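Local coordinates for protein putative transcriptional regulator (Bacillus cytotoxicus NVH 391-98, PDB 3K4H) that probably acts as a LacI-type transcriptional regulator that binds a glucose-containing sugar in the cleft between its two lobes, at residues Q133-I137 against R149-M153; E121-Y125 against H276-K280; T8-G12 against G67-G71; V41-A45 against V259-E263. All blocks are in the same frame, centred on the assembly; numbering follows the deposited sequence.

Contact 1. Residues Q133-I137 against R149-M153; sequences QIAFI and RLAGM. With GLC (alpha-D-glucopyranose), chain C.
Leu-150 lies over one face of the Phe-136 ring, its CD1 3.8 Å from the ring centroid and only 11° off the ring normal, a CH-pi contact; the two side chains cross at about a right angle. Phe-136 CG, anti to the backbone N (chi1 163°), turns the ring toward the helix. At the ring edge sits the selenium of selenomethionine Met-153, with SE 3.8 Å from Phe-136 CB. The Met-153 chain bends at chi2 and then slides past Ile-134, placing SE 4.2 Å from Ile-134 CG2. This is the close-packed part of the first strand and helix of a beta-alpha-beta unit (strand 134-138, helix 144-159, strand 169-171), whose segments here run nearly antiparallel, at 170°. Toward the sugar the packing gives way to polar chemistry. Arg-149 starts toward the strand, but its extended chain leads away to a glucose unit of the bound glycan, where NH1 and NH2 both donate to GLC O6, at 2.8 Å and 2.9 Å, with O6 in the guanidinium plane. Asn-115 accepts a further bond from NH2 and Phe-227 offers a cation-pi partner, which together would restrain the guanidinium's rotation, while Asp-200 and Asn-228 also bind the sugar.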
loop_
_atom_site.group_PDB
_atom_site.type_symbol
_atom_site.label_atom_id
_atom_site.label_comp_id
_atom_site.label_asym_id
_atom_site.label_seq_id
_atom_site.Cartn_x
_atom_site.Cartn_y
_atom_site.Cartn_z
ATOM N N GLN A 133 -23.555 13.754 -6.029
ATOM C CA GLN A 133 -23.524 13.458 -7.453
ATOM C C GLN A 133 -22.121 13.844 -7.915
ATOM O O GLN A 133 -21.819 15.010 -8.234
ATOM C CB GLN A 133 -24.646 14.185 -8.213
ATOM C CG GLN A 133 -25.890 14.463 -7.372
ATOM C CD GLN A 133 -27.144 14.767 -8.187
ATOM O OE1 GLN A 133 -28.173 14.096 -8.031
ATOM N NE2 GLN A 133 -27.075 15.783 -9.047
ATOM N N ILE A 134 -21.256 12.833 -7.898
ATOM C CA ILE A 134 -19.818 12.993 -8.048
ATOM C C ILE A 134 -19.387 12.170 -9.259
ATOM O O ILE A 134 -19.732 10.998 -9.359
ATOM C CB ILE A 134 -19.115 12.509 -6.770
ATOM C CG1 ILE A 134 -19.638 13.293 -5.554
ATOM C CG2 ILE A 134 -17.598 12.592 -6.896
ATOM C CD1 ILE A 134 -19.438 12.599 -4.222
ATOM N N ALA A 135 -18.680 12.809 -10.188
ATOM C CA ALA A 135 -18.201 12.187 -11.414
ATOM C C ALA A 135 -16.690 12.013 -11.410
ATOM O O ALA A 135 -15.959 12.722 -10.697
ATOM C CB ALA A 135 -18.602 13.014 -12.631
ATOM N N PHE A 136 -16.245 11.080 -12.254
ATOM C CA PHE A 136 -14.870 10.630 -12.325
ATOM C C PHE A 136 -14.501 10.782 -13.767
ATOM O O PHE A 136 -15.294 10.424 -14.650
ATOM C CB PHE A 136 -14.844 9.159 -11.929
ATOM C CG PHE A 136 -13.606 8.433 -12.321
ATOM C CD1 PHE A 136 -12.584 8.241 -11.397
ATOM C CD2 PHE A 136 -13.470 7.912 -13.600
ATOM C CE1 PHE A 136 -11.423 7.567 -11.755
ATOM C CE2 PHE A 136 -12.316 7.239 -13.988
ATOM C CZ PHE A 136 -11.286 7.057 -13.073
ATOM N N ILE A 137 -13.326 11.342 -14.022
ATOM C CA ILE A 137 -12.805 11.451 -15.370
ATOM C C ILE A 137 -11.376 10.965 -15.366
ATOM O O ILE A 137 -10.532 11.533 -14.676
ATOM C CB ILE A 137 -12.749 12.874 -15.866
ATOM C CG1 ILE A 137 -14.077 13.612 -15.636
ATOM C CG2 ILE A 137 -12.310 12.905 -17.338
ATOM C CD1 ILE A 137 -13.985 15.102 -16.029
ATOM N N ARG A 149 -7.924 4.282 -9.048
ATOM C CA ARG A 149 -8.530 5.569 -8.713
ATOM C C ARG A 149 -10.044 5.507 -8.871
ATOM O O ARG A 149 -10.775 5.901 -7.952
ATOM C CB ARG A 149 -7.884 6.707 -9.486
ATOM C CG ARG A 149 -6.599 7.113 -8.823
ATOM C CD ARG A 149 -5.853 8.191 -9.534
ATOM N NE ARG A 149 -4.487 8.235 -9.023
ATOM C CZ ARG A 149 -3.456 8.820 -9.624
ATOM N NH1 ARG A 149 -3.608 9.438 -10.772
ATOM N NH2 ARG A 149 -2.254 8.777 -9.071
ATOM N N LEU A 150 -10.515 4.947 -9.983
ATOM C CA LEU A 150 -11.911 4.569 -10.059
ATOM C C LEU A 150 -12.383 3.741 -8.873
ATOM O O LEU A 150 -13.392 4.057 -8.263
ATOM C CB LEU A 150 -12.224 3.824 -11.344
ATOM C CG LEU A 150 -13.725 3.593 -11.498
ATOM C CD1 LEU A 150 -14.513 4.895 -11.322
ATOM C CD2 LEU A 150 -14.047 2.966 -12.833
ATOM N N ALA A 151 -11.657 2.676 -8.548
ATOM C CA ALA A 151 -12.122 1.696 -7.558
ATOM C C ALA A 151 -12.328 2.332 -6.190
ATOM O O ALA A 151 -13.335 2.104 -5.561
ATOM C CB ALA A 151 -11.161 0.526 -7.481
ATOM N N GLY A 152 -11.369 3.143 -5.756
ATOM C CA GLY A 152 -11.431 3.849 -4.477
ATOM C C GLY A 152 -12.557 4.854 -4.356
ATOM O O GLY A 152 -13.181 4.947 -3.314
HETATM N N MSE A 153 -12.826 5.620 -5.406
HETATM C CA MSE A 153 -13.900 6.599 -5.323
HETATM C C MSE A 153 -15.269 5.880 -5.352
HETATM O O MSE A 153 -16.219 6.246 -4.626
HETATM C CB MSE A 153 -13.787 7.634 -6.443
HETATM C CG MSE A 153 -14.887 7.548 -7.482
HETATM SE SE MSE A 153 -15.349 9.297 -8.209
HETATM C CE MSE A 153 -17.097 8.835 -8.938
HETATM C C1 GLC C . -0.346 10.686 -15.732
HETATM C C2 GLC C . 0.593 9.686 -16.386
HETATM C C3 GLC C . 0.463 8.342 -15.706
HETATM C C4 GLC C . 0.860 8.569 -14.258
HETATM C C5 GLC C . -0.192 9.459 -13.593
HETATM C C6 GLC C . 0.223 9.787 -12.147
HETATM O O1 GLC C . -1.656 10.431 -16.166
HETATM O O2 GLC C . 0.251 9.546 -17.744
HETATM O O3 GLC C . 1.274 7.389 -16.364
HETATM O O4 GLC C . 0.970 7.356 -13.546
HETATM O O5 GLC C . -0.351 10.669 -14.311
HETATM O O6 GLC C . -0.883 10.011 -11.302
#

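Contact 2. Residues E121-Y125 against H276-K280; sequences EVAEY and HKLLK
Glu-121, Val-122 and Tyr-125, on one side of helix 115-128, meet Leu-278 of the edge strand 277-279 and the residues flanking it, His-276 and Lys-280; the strand is the antiparallel end strand of a mixed sheet in a periplasmic-binding-protein-like lobe. The polar part is a His-carboxylate hydrogen bond: His-276 NE2 donates to Glu-121 OE1 at 2.7 Å, nearly straight at 170°. The oxygen lies in the imidazole plane and is met on its syn side, but 27° out of the carboxylate plane. His-276 CG takes the crowded position between the backbone N and the carbonyl carbon (chi1 65°), turning the ring toward the extended glutamate. A negative carboxylate here would be expected to favour protonation of the imidazole. The apolar part lies between the polar ends. Leu-278 divides its two methyls, CD1 resting 4.0 Å from Val-122 CG2 and CD2 4.1 Å from Tyr-125 CD2. Val-122 and Leu-278 both also touch Val-243 of the adjacent strand 241-244 and Val-225 of the strand beyond it, which carries the helix packing into the sheet. The third kind is aromatic. Lys-280 runs extended beyond CG across one face of the Tyr-125 ring, so that its aliphatic chain and its ammonium share that face. Its CD makes a CH-pi contact, and its NZ stands 3.9 Å from the ring centroid in an off-centre cation-pi contact, 3.5 Å from Tyr-125 CD1.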
loop_
_atom_site.group_PDB
_atom_site.type_symbol
_atom_site.label_atom_id
_atom_site.label_comp_id
_atom_site.label_asym_id
_atom_site.label_seq_id
_atom_site.Cartn_x
_atom_site.Cartn_y
_atom_site.Cartn_z
ATOM N N GLU A 121 -9.954 8.778 -0.258
ATOM C CA GLU A 121 -9.856 9.924 0.632
ATOM C C GLU A 121 -10.423 11.179 -0.029
ATOM O O GLU A 121 -11.174 11.941 0.607
ATOM C CB GLU A 121 -8.421 10.153 1.060
ATOM C CG GLU A 121 -7.918 9.239 2.161
ATOM C CD GLU A 121 -6.404 9.308 2.314
ATOM O OE1 GLU A 121 -5.719 9.847 1.417
ATOM O OE2 GLU A 121 -5.882 8.812 3.328
ATOM N N VAL A 122 -10.084 11.381 -1.301
ATOM C CA VAL A 122 -10.665 12.458 -2.082
ATOM C C VAL A 122 -12.203 12.362 -2.085
ATOM O O VAL A 122 -12.894 13.377 -1.953
ATOM C CB VAL A 122 -10.103 12.473 -3.527
ATOM C CG1 VAL A 122 -10.882 13.412 -4.416
ATOM C CG2 VAL A 122 -8.653 12.908 -3.520
ATOM N N ALA A 123 -12.735 11.147 -2.231
ATOM C CA ALA A 123 -14.171 10.980 -2.335
ATOM C C ALA A 123 -14.802 11.208 -0.971
ATOM O O ALA A 123 -15.884 11.804 -0.875
ATOM C CB ALA A 123 -14.527 9.617 -2.894
ATOM N N GLU A 124 -14.115 10.762 0.085
ATOM C CA GLU A 124 -14.570 11.036 1.459
ATOM C C GLU A 124 -14.610 12.546 1.704
ATOM O O GLU A 124 -15.590 13.066 2.255
ATOM C CB GLU A 124 -13.714 10.311 2.488
ATOM C CG GLU A 124 -14.122 8.862 2.630
ATOM C CD GLU A 124 -13.061 7.952 3.261
ATOM O OE1 GLU A 124 -12.110 8.450 3.930
ATOM O OE2 GLU A 124 -13.200 6.713 3.082
ATOM N N TYR A 125 -13.572 13.237 1.217
ATOM C CA TYR A 125 -13.478 14.692 1.307
ATOM C C TYR A 125 -14.679 15.412 0.684
ATOM O O TYR A 125 -15.327 16.231 1.358
ATOM C CB TYR A 125 -12.146 15.192 0.744
ATOM C CG TYR A 125 -12.056 16.688 0.597
ATOM C CD1 TYR A 125 -12.363 17.549 1.660
ATOM C CD2 TYR A 125 -11.658 17.257 -0.613
ATOM C CE1 TYR A 125 -12.287 18.936 1.504
ATOM C CE2 TYR A 125 -11.583 18.626 -0.767
ATOM C CZ TYR A 125 -11.892 19.450 0.284
ATOM O OH TYR A 125 -11.794 20.794 0.089
ATOM N N HIS A 276 1.232 10.087 -0.642
ATOM C CA HIS A 276 0.509 11.117 -1.357
ATOM C C HIS A 276 -0.039 12.125 -0.348
ATOM O O HIS A 276 -0.046 11.853 0.839
ATOM C CB HIS A 276 -0.637 10.477 -2.122
ATOM C CG HIS A 276 -1.679 9.863 -1.239
ATOM N ND1 HIS A 276 -1.582 8.571 -0.766
ATOM C CD2 HIS A 276 -2.836 10.364 -0.742
ATOM C CE1 HIS A 276 -2.640 8.298 -0.023
ATOM N NE2 HIS A 276 -3.416 9.367 0.007
ATOM N N LYS A 277 -0.485 13.285 -0.822
ATOM C CA LYS A 277 -1.063 14.320 0.031
ATOM C C LYS A 277 -2.147 15.066 -0.730
ATOM O O LYS A 277 -1.912 15.592 -1.811
ATOM C CB LYS A 277 0.008 15.320 0.421
ATOM C CG LYS A 277 -0.131 15.828 1.814
ATOM C CD LYS A 277 0.444 17.225 1.917
ATOM C CE LYS A 277 0.462 17.715 3.370
ATOM N NZ LYS A 277 1.855 17.506 3.844
ATOM N N LEU A 278 -3.335 15.138 -0.159
ATOM C CA LEU A 278 -4.385 15.920 -0.756
ATOM C C LEU A 278 -4.195 17.411 -0.438
ATOM O O LEU A 278 -4.279 17.807 0.731
ATOM C CB LEU A 278 -5.708 15.417 -0.235
ATOM C CG LEU A 278 -6.940 16.232 -0.566
ATOM C CD1 LEU A 278 -7.188 16.335 -2.078
ATOM C CD2 LEU A 278 -8.042 15.500 0.124
ATOM N N LEU A 279 -3.934 18.232 -1.430
ATOM C CA LEU A 279 -3.790 19.631 -1.184
ATOM C C LEU A 279 -5.031 20.300 -1.546
ATOM O O LEU A 279 -5.353 20.346 -2.678
ATOM C CB LEU A 279 -2.793 20.225 -2.118
ATOM C CG LEU A 279 -1.481 19.533 -2.181
ATOM C CD1 LEU A 279 -0.696 20.194 -3.170
ATOM C CD2 LEU A 279 -0.881 19.677 -0.886
ATOM N N LYS A 280 -5.721 20.880 -0.593
ATOM C CA LYS A 280 -6.929 21.546 -0.929
ATOM C C LYS A 280 -6.588 22.953 -1.190
ATOM O O LYS A 280 -6.116 23.631 -0.343
ATOM C CB LYS A 280 -7.875 21.459 0.221
ATOM C CG LYS A 280 -7.542 20.378 1.136
ATOM C CD LYS A 280 -8.733 19.837 1.811
ATOM C CE LYS A 280 -8.306 18.781 2.736
ATOM N NZ LYS A 280 -9.411 18.159 3.401
#

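Contact 3. Residues T8-G12 against G67-G71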
loop_
_atom_site.group_PDB
_atom_site.type_symbol
_atom_site.label_atom_id
_atom_site.label_comp_id
_atom_site.label_asym_id
_atom_site.label_seq_id
_atom_site.Cartn_x
_atom_site.Cartn_y
_atom_site.Cartn_z
ATOM N N THR A 8 27.702 -2.606 -19.052
ATOM C CA THR A 8 27.395 -1.197 -19.225
ATOM C C THR A 8 26.257 -0.788 -18.354
ATOM O O THR A 8 25.278 -1.487 -18.279
ATOM C CB THR A 8 27.046 -0.887 -20.620
ATOM O OG1 THR A 8 27.417 -1.999 -21.435
ATOM C CG2 THR A 8 27.820 0.321 -21.039
ATOM N N LYS A 9 26.369 0.319 -17.658
ATOM C CA LYS A 9 25.243 0.632 -16.866
ATOM C C LYS A 9 24.497 1.742 -17.480
ATOM O O LYS A 9 24.889 2.870 -17.429
ATOM C CB LYS A 9 25.758 1.123 -15.557
ATOM C CG LYS A 9 27.211 1.159 -15.497
ATOM C CD LYS A 9 27.647 0.518 -14.257
ATOM C CE LYS A 9 27.988 1.549 -13.255
ATOM N NZ LYS A 9 28.137 1.035 -11.898
ATOM N N THR A 10 23.338 1.408 -17.972
ATOM C CA THR A 10 22.471 2.370 -18.504
ATOM C C THR A 10 21.198 1.762 -18.129
ATOM O O THR A 10 21.109 0.588 -18.075
ATOM C CB THR A 10 22.646 2.419 -19.964
ATOM O OG1 THR A 10 24.031 2.505 -20.233
ATOM C CG2 THR A 10 22.048 3.607 -20.492
ATOM N N LEU A 11 20.191 2.570 -17.913
ATOM C CA LEU A 11 18.898 2.082 -17.568
ATOM C C LEU A 11 17.996 2.518 -18.639
ATOM O O LEU A 11 18.132 3.564 -19.159
ATOM C CB LEU A 11 18.450 2.694 -16.283
ATOM C CG LEU A 11 19.428 2.281 -15.231
ATOM C CD1 LEU A 11 18.988 2.716 -13.914
ATOM C CD2 LEU A 11 19.497 0.829 -15.299
ATOM N N GLY A 12 17.072 1.673 -18.980
ATOM C CA GLY A 12 16.125 1.966 -20.013
ATOM C C GLY A 12 14.826 2.458 -19.442
ATOM O O GLY A 12 14.369 2.008 -18.380
ATOM N N GLY A 67 20.631 -5.721 -27.536
ATOM C CA GLY A 67 21.904 -5.029 -27.653
ATOM C C GLY A 67 22.909 -5.317 -26.568
ATOM O O GLY A 67 24.054 -4.927 -26.704
ATOM N N ARG A 68 22.498 -6.002 -25.502
ATOM C CA ARG A 68 23.367 -6.290 -24.342
ATOM C C ARG A 68 24.045 -5.052 -23.733
ATOM O O ARG A 68 25.030 -5.182 -22.996
ATOM C CB ARG A 68 24.451 -7.327 -24.652
ATOM C CG ARG A 68 24.098 -8.412 -25.621
ATOM C CD ARG A 68 23.125 -9.390 -25.032
ATOM N NE ARG A 68 23.029 -10.564 -25.894
ATOM C CZ ARG A 68 21.936 -10.935 -26.555
ATOM N NH1 ARG A 68 21.972 -12.032 -27.309
ATOM N NH2 ARG A 68 20.811 -10.233 -26.445
ATOM N N GLN A 69 23.511 -3.866 -24.017
ATOM C CA GLN A 69 24.070 -2.629 -23.489
ATOM C C GLN A 69 23.237 -2.086 -22.339
ATOM O O GLN A 69 23.756 -1.325 -21.511
ATOM C CB GLN A 69 24.197 -1.560 -24.587
ATOM C CG GLN A 69 24.934 -1.992 -25.881
ATOM C CD GLN A 69 26.253 -2.691 -25.606
ATOM O OE1 GLN A 69 27.016 -2.293 -24.711
ATOM N NE2 GLN A 69 26.524 -3.751 -26.359
ATOM N N ILE A 70 21.955 -2.462 -22.274
ATOM C CA ILE A 70 21.080 -1.987 -21.185
ATOM C C ILE A 70 21.043 -3.015 -20.039
ATOM O O ILE A 70 20.770 -4.200 -20.253
ATOM C CB ILE A 70 19.643 -1.648 -21.687
ATOM C CG1 ILE A 70 19.652 -0.670 -22.881
ATOM C CG2 ILE A 70 18.801 -1.104 -20.579
ATOM C CD1 ILE A 70 20.850 0.313 -22.937
ATOM N N GLY A 71 21.353 -2.554 -18.831
ATOM C CA GLY A 71 21.407 -3.397 -17.662
ATOM C C GLY A 71 20.043 -3.625 -17.040
ATOM O O GLY A 71 19.811 -4.666 -16.411
#
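Strand 10-14 of the parallel sheet in the N-terminal part of the chain begins beside the loop that leads from helix 54-66 into the neighbouring strand 72-75, and the two meet just before the regular pairing of those strands. Gly-71 N donates to Thr-10 O at 3.2 Å, with an N-H...O angle of 154°; a little further on, Gly-12 pairs with Gly-72 and Ile-74. Next to this bond Ile-70 lies against the strand backbone. Its CG2, anti to the backbone N, comes 3.6 Å from Gly-12 N, while its CD1 stands 4.1 Å from Thr-10 CB. Tyr-47 of strand 45-48 touches both Thr-10 and Ile-70. At the outer end, Thr-8 OG1 makes a weak bond of 3.3 Å to Gln-69 OE1. The glutamine is bent at chi2 (-48°), which curls its amide back so that NE2 also gives a weak bond, 2.8 Å long, to Gly-67 O. Thus the two ends of one side-chain amide have different partners, one on Thr-8, ahead of the strand, and one in the glutamine's own loop. The firmer link is the main-chain bond at Thr-10; the exposed amide bonds are weak and probably add little to holding the segments together.

Contact 4. Residues V41-A45 against V259-E263; sequences VEGYA and VDKVE
Tyr-44 reaches helix 247-264 from the turn between helix 27-41 and strand 45-48, and its ring accounts for most of the meeting between the two segments. The turn is a Schellman motif ending helix 27-41: Gly-43, with positive phi, is the C-prime residue, and Tyr-44 N and Gly-43 N return to Ala-39 O and His-40 O. Tyr-44 CG, anti to the carbonyl carbon and beside the backbone N (chi1 -82°), carries the ring to Val-259 and Glu-263. In the apolar contacts, Val-259 points at the ring with both methyls. CG2 sits over the centre of one face, 4.0 Å from the Tyr-44 ring centroid and 13° off the normal, a CH-pi contact, while CG1 lies 3.8 Å from Tyr-44 CE1. Smaller contacts flank this pair: Val-262 CG1 stands 4.1 Å from Tyr-44 OH, and the bent Glu-42 brings its CG to 4.3 Å from Val-259 CG1. Leu-11 of strand 10-14 touches both Tyr-44 and Val-259 and so joins the contact to the sheet. The polar contact lies at the ring edge. Tyr-44 OH donates to Glu-263 OE2 at 2.7 Å, approaching on the anti side and 19° out of the carboxylate plane. Lys-9 touches Tyr-44 and Glu-263, and Glu-42 OE1 lies 5.0 Å from Glu-263 OE1. The phenol's hydrogen bond, with Lys-9 close by, could offset the like charge of Glu-42.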
loop_
_atom_site.group_PDB
_atom_site.type_symbol
_atom_site.label_atom_id
_atom_site.label_comp_id
_atom_site.label_asym_id
_atom_site.label_seq_id
_atom_site.Cartn_x
_atom_site.Cartn_y
_atom_site.Cartn_z
ATOM N N VAL A 41 23.962 8.889 -8.648
ATOM C CA VAL A 41 24.632 8.352 -7.463
ATOM C C VAL A 41 25.464 7.094 -7.757
ATOM O O VAL A 41 26.554 6.943 -7.227
ATOM C CB VAL A 41 23.612 8.051 -6.351
ATOM C CG1 VAL A 41 24.257 7.295 -5.212
ATOM C CG2 VAL A 41 22.954 9.339 -5.847
ATOM N N GLU A 42 24.956 6.212 -8.616
ATOM C CA GLU A 42 25.628 4.965 -8.968
ATOM C C GLU A 42 26.229 4.958 -10.381
ATOM O O GLU A 42 26.478 3.896 -10.959
ATOM C CB GLU A 42 24.636 3.822 -8.841
ATOM C CG GLU A 42 23.950 3.732 -7.477
ATOM C CD GLU A 42 24.904 3.378 -6.340
ATOM O OE1 GLU A 42 25.982 2.809 -6.612
ATOM O OE2 GLU A 42 24.571 3.676 -5.175
ATOM N N GLY A 43 26.429 6.137 -10.957
ATOM C CA GLY A 43 27.012 6.260 -12.296
ATOM C C GLY A 43 26.281 5.495 -13.377
ATOM O O GLY A 43 26.904 4.848 -14.204
ATOM N N TYR A 44 24.955 5.552 -13.357
ATOM C CA TYR A 44 24.145 5.001 -14.424
ATOM C C TYR A 44 23.641 6.151 -15.289
ATOM O O TYR A 44 23.344 7.229 -14.782
ATOM C CB TYR A 44 22.961 4.214 -13.853
ATOM C CG TYR A 44 23.284 2.791 -13.431
ATOM C CD1 TYR A 44 23.899 2.527 -12.205
ATOM C CD2 TYR A 44 22.974 1.702 -14.260
ATOM C CE1 TYR A 44 24.187 1.234 -11.822
ATOM C CE2 TYR A 44 23.260 0.411 -13.886
ATOM C CZ TYR A 44 23.863 0.178 -12.664
ATOM O OH TYR A 44 24.168 -1.124 -12.273
ATOM N N ALA A 45 23.566 5.896 -16.595
ATOM C CA ALA A 45 23.067 6.829 -17.589
ATOM C C ALA A 45 21.719 6.298 -18.028
ATOM O O ALA A 45 21.328 5.209 -17.609
ATOM C CB ALA A 45 23.997 6.893 -18.764
ATOM N N VAL A 259 18.343 -0.738 -9.781
ATOM C CA VAL A 259 19.784 -0.913 -9.702
ATOM C C VAL A 259 20.092 -1.993 -8.678
ATOM O O VAL A 259 20.974 -2.826 -8.876
ATOM C CB VAL A 259 20.496 0.426 -9.371
ATOM C CG1 VAL A 259 21.936 0.228 -8.967
ATOM C CG2 VAL A 259 20.450 1.337 -10.579
ATOM N N ASP A 260 19.338 -2.000 -7.591
ATOM C CA ASP A 260 19.507 -3.027 -6.574
ATOM C C ASP A 260 19.242 -4.383 -7.235
ATOM O O ASP A 260 20.066 -5.285 -7.180
ATOM C CB ASP A 260 18.571 -2.763 -5.399
ATOM C CG ASP A 260 18.655 -3.818 -4.336
ATOM O OD1 ASP A 260 19.759 -4.089 -3.796
ATOM O OD2 ASP A 260 17.593 -4.383 -4.030
ATOM N N LYS A 261 18.111 -4.483 -7.918
ATOM C CA LYS A 261 17.740 -5.687 -8.652
ATOM C C LYS A 261 18.815 -6.095 -9.646
ATOM O O LYS A 261 19.091 -7.281 -9.796
ATOM C CB LYS A 261 16.426 -5.453 -9.380
ATOM C CG LYS A 261 15.810 -6.693 -9.990
ATOM C CD LYS A 261 14.290 -6.525 -10.134
ATOM C CE LYS A 261 13.687 -7.752 -10.765
ATOM N NZ LYS A 261 12.424 -8.103 -10.093
ATOM N N VAL A 262 19.365 -5.122 -10.327
ATOM C CA VAL A 262 20.387 -5.429 -11.269
ATOM C C VAL A 262 21.677 -5.791 -10.659
ATOM O O VAL A 262 22.266 -6.768 -11.011
ATOM C CB VAL A 262 20.673 -4.231 -12.087
ATOM C CG1 VAL A 262 21.871 -4.428 -12.811
ATOM C CG2 VAL A 262 19.606 -4.009 -13.010
ATOM N N GLU A 263 22.199 -4.954 -9.803
ATOM C CA GLU A 263 23.392 -5.379 -9.157
ATOM C C GLU A 263 23.400 -6.548 -8.208
ATOM O O GLU A 263 24.284 -7.355 -8.257
ATOM C CB GLU A 263 24.055 -4.182 -8.552
ATOM C CG GLU A 263 24.341 -3.208 -9.595
ATOM C CD GLU A 263 24.990 -2.035 -9.080
ATOM O OE1 GLU A 263 25.140 -1.948 -7.876
ATOM O OE2 GLU A 263 25.341 -1.182 -9.869
#

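Contacts 3 and 4 lie in one lobe, contacts 1 and 2 in the other; the pairs are on opposite sides of the glucose site, with the centres of contacts 1 and 3 about 40 Å apart. Contacts 3 and 4, about 10 Å between centres, lie on neighbouring parallel strands, 10-14 and 45-48, and Leu-11 N probably bonds to Ala-45 O. Contacts 1 and 2, about 12 Å apart, touch where Met-153 meets Ala-123 and reach the same mixed sheet. Along the chain, contact 1 is nested within contact 2, whereas contacts 2 and 4 cross: helix 247-264 belongs to the lobe of contact 3, so the chain passes between lobes repeatedly, as in periplasmic-binding-protein-like folds.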